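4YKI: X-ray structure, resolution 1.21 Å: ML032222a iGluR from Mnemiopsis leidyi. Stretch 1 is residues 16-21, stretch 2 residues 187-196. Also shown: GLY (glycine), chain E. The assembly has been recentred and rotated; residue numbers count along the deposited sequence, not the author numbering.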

# COMPACT_ATOMS: atom_id res chain seq x y z
N GLU B 16 9.77 -19.73 6.68
CA GLU B 16 8.49 -19.85 7.34
C GLU B 16 8.16 -18.57 8.10
O GLU B 16 8.99 -18.03 8.80
CB GLU B 16 8.44 -21.02 8.30
CG GLU B 16 7.16 -21.15 9.10
CD GLU B 16 7.03 -22.53 9.68
OE1 GLU B 16 7.74 -22.85 10.65
OE2 GLU B 16 6.30 -23.35 9.10
N GLU B 17 6.92 -18.09 7.93
CA GLU B 17 6.35 -16.98 8.69
C GLU B 17 4.83 -17.09 8.54
O GLU B 17 4.26 -16.62 7.56
CB GLU B 17 6.83 -15.63 8.16
CG GLU B 17 6.18 -14.45 8.90
CD GLU B 17 7.15 -13.43 9.44
OE1 GLU B 17 8.11 -13.83 10.12
OE2 GLU B 17 6.94 -12.21 9.21
N GLN B 18 4.19 -17.75 9.49
CA GLN B 18 2.78 -18.04 9.35
C GLN B 18 1.99 -16.74 9.50
O GLN B 18 2.34 -15.91 10.33
CB GLN B 18 2.35 -19.10 10.38
CG GLN B 18 3.13 -20.40 10.15
CD GLN B 18 2.83 -21.51 11.12
OE1 GLN B 18 1.89 -21.43 11.91
NE2 GLN B 18 3.63 -22.57 11.06
N PRO B 19 0.94 -16.54 8.68
CA PRO B 19 0.28 -17.47 7.76
C PRO B 19 0.72 -17.24 6.31
O PRO B 19 0.09 -17.76 5.39
CB PRO B 19 -1.18 -17.08 7.92
CG PRO B 19 -1.13 -15.61 8.06
CD PRO B 19 0.13 -15.32 8.88
N PHE B 20 1.77 -16.45 6.11
CA PHE B 20 2.31 -16.17 4.79
C PHE B 20 3.01 -17.38 4.18
O PHE B 20 2.77 -17.70 3.01
CB PHE B 20 3.23 -14.96 4.89
CG PHE B 20 2.52 -13.72 5.36
CD1 PHE B 20 1.62 -13.08 4.54
CD2 PHE B 20 2.71 -13.23 6.63
CE1 PHE B 20 0.94 -11.95 4.97
CE2 PHE B 20 2.03 -12.11 7.08
CZ PHE B 20 1.14 -11.47 6.25
N MET B 21 3.83 -18.06 4.97
CA MET B 21 4.51 -19.29 4.55
C MET B 21 4.59 -20.25 5.72
O MET B 21 4.88 -19.85 6.85
CB MET B 21 5.93 -19.03 4.04
CG MET B 21 6.00 -18.42 2.66
SD MET B 21 5.26 -19.48 1.41
CE MET B 21 6.48 -19.34 0.13
N ASP B 187 6.75 -6.16 17.29
CA ASP B 187 6.86 -6.76 15.96
C ASP B 187 5.82 -6.14 15.02
O ASP B 187 5.62 -4.93 15.06
CB ASP B 187 6.80 -8.30 16.02
CG ASP B 187 7.42 -8.93 14.78
OD1 ASP B 187 8.68 -8.95 14.69
OD2 ASP B 187 6.65 -9.35 13.89
N GLU B 188 5.19 -6.97 14.17
CA GLU B 188 4.37 -6.48 13.07
C GLU B 188 2.92 -6.92 13.26
O GLU B 188 2.64 -8.07 13.55
CB GLU B 188 4.93 -6.98 11.73
CG GLU B 188 6.38 -6.58 11.50
CD GLU B 188 6.96 -7.08 10.19
OE1 GLU B 188 6.40 -8.04 9.60
OE2 GLU B 188 8.03 -6.54 9.80
N GLY B 189 2.00 -5.98 13.03
CA GLY B 189 0.60 -6.21 13.27
C GLY B 189 0.02 -7.51 12.72
O GLY B 189 -0.58 -8.28 13.46
N PRO B 190 0.15 -7.77 11.42
CA PRO B 190 -0.54 -8.94 10.87
C PRO B 190 0.03 -10.26 11.38
O PRO B 190 -0.69 -11.24 11.59
CB PRO B 190 -0.32 -8.79 9.36
CG PRO B 190 -0.13 -7.29 9.17
CD PRO B 190 0.65 -6.87 10.37
N VAL B 191 1.35 -10.30 11.61
CA VAL B 191 2.02 -11.48 12.11
C VAL B 191 1.56 -11.78 13.53
O VAL B 191 1.27 -12.93 13.89
CB VAL B 191 3.56 -11.29 12.06
CG1 VAL B 191 4.30 -12.42 12.73
CG2 VAL B 191 4.01 -11.15 10.60
N LEU B 192 1.49 -10.75 14.36
CA LEU B 192 1.04 -10.94 15.73
C LEU B 192 -0.43 -11.29 15.77
O LEU B 192 -0.84 -12.15 16.57
CB LEU B 192 1.34 -9.70 16.57
CG LEU B 192 2.83 -9.40 16.72
CD1 LEU B 192 3.06 -8.20 17.63
CD2 LEU B 192 3.59 -10.59 17.24
N ALA B 193 -1.24 -10.65 14.94
CA ALA B 193 -2.69 -10.92 14.93
C ALA B 193 -2.95 -12.39 14.65
O ALA B 193 -3.76 -13.05 15.33
CB ALA B 193 -3.39 -10.05 13.89
N HIS B 194 -2.26 -12.94 13.67
CA HIS B 194 -2.46 -14.32 13.32
C HIS B 194 -1.96 -15.29 14.39
O HIS B 194 -2.67 -16.22 14.80
CB HIS B 194 -1.78 -14.66 12.00
CG HIS B 194 -1.90 -16.10 11.67
ND1 HIS B 194 -3.07 -16.66 11.21
CD2 HIS B 194 -1.03 -17.12 11.85
CE1 HIS B 194 -2.89 -17.96 11.06
NE2 HIS B 194 -1.67 -18.27 11.44
N ASN B 195 -0.72 -15.07 14.82
CA ASN B 195 -0.02 -16.03 15.64
C ASN B 195 -0.40 -16.01 17.12
O ASN B 195 -0.15 -17.00 17.80
CB ASN B 195 1.49 -15.87 15.45
CG ASN B 195 1.95 -16.39 14.11
OD1 ASN B 195 1.98 -17.60 13.91
ND2 ASN B 195 2.25 -15.52 13.18
N LEU B 196 -1.01 -14.93 17.59
CA LEU B 196 -1.34 -14.81 19.02
C LEU B 196 -2.85 -14.83 19.25
O LEU B 196 -3.32 -14.48 20.33
CB LEU B 196 -0.70 -13.54 19.58
CG LEU B 196 0.82 -13.50 19.50
CD1 LEU B 196 1.35 -12.16 19.96
CD2 LEU B 196 1.47 -14.61 20.28
N GLY E . 8.24 -9.20 7.94
CA GLY E . 9.57 -9.13 8.57
C GLY E . 10.60 -8.40 7.74
O GLY E . 11.73 -8.21 8.25
OXT GLY E . 10.32 -8.04 6.58
O HOH W 1 -0.61 -20.81 11.89
O HOH W 2 0.29 -19.76 14.51

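Stretch 1 has no regular helix or strand, but it is held in a compact turn: E17 O accepts from M21 N at 3.0 Å, and E17 N donates to M21 O at 2.9 Å. Stretch 2 runs from the end of a strand into a helix, 189-195, whose i to i+4 bonding begins with L192 N to E188 O at 3.0 Å. The nearest CA pairs across the contact, Q18 with V191 at 7.2 Å and P19 with H194 at 7.0 Å, leave room for side chains between the backbones, and the two stretches together bury 327 Å².

D187, in the strand, makes no contact within 4.5 Å. E188 occupies the N-cap position and points its CA-to-CB bond toward stretch 1, where its OE1 lies 4.2 Å from E17 OE2. These are like charges at close range. The bound glycine lies beside them: its N donates to E188 OE1 at 2.7 Å and is 3.5 Å from E17 OE2, a position in which an ammonium group would be expected to ease the repulsion. Both carboxylates are also hydrogen-bonded elsewhere in the structure.

G189 stays out of reach. P190 and V191 then meet the F20 ring at its edge, near the ring plane: P190 CB is 4.4 Å from F20 CZ, and V191 CG2 is 4.2 Å from F20 CE2. These are loose apolar contacts. The same V191 methyl, CG2, comes closer to E17 OE2, at 3.4 Å, so one methyl touches both the E17 carboxylate and the edge of the F20 ring. L192 directs its CA-to-CB bond away, and A193 does not touch stretch 1.

H194, with chi1 in the t well, brings its imidazole against P19. The proline CB sits 3.6 Å from the centroid of the H194 ring and only 7° off the ring normal, the geometry of a CH-pi contact over the face; P19 CD also approaches H194 CG at 3.5 Å. The peptide bond preceding P19 is cis.

N195 provides the direct hydrogen bond between the stretches. Its ND2 donates to Q18 O at 2.9 Å with an N-H...O angle of 153°, and also to V191 O at 2.9 Å and 152°. One amide nitrogen, with two hydrogens to give, thus ties the Q18 carbonyl to a carbonyl one helical turn back.

Water extends this polar edge. Water 1 joins Q18 OE1, at 2.6 Å, to H194 NE2, at 2.8 Å. Water 2 donates to N195 OD1 at 2.8 Å and, weakly, to Q18 OE1 at 3.5 Å. L196, just past the helix, makes no contact with stretch 1.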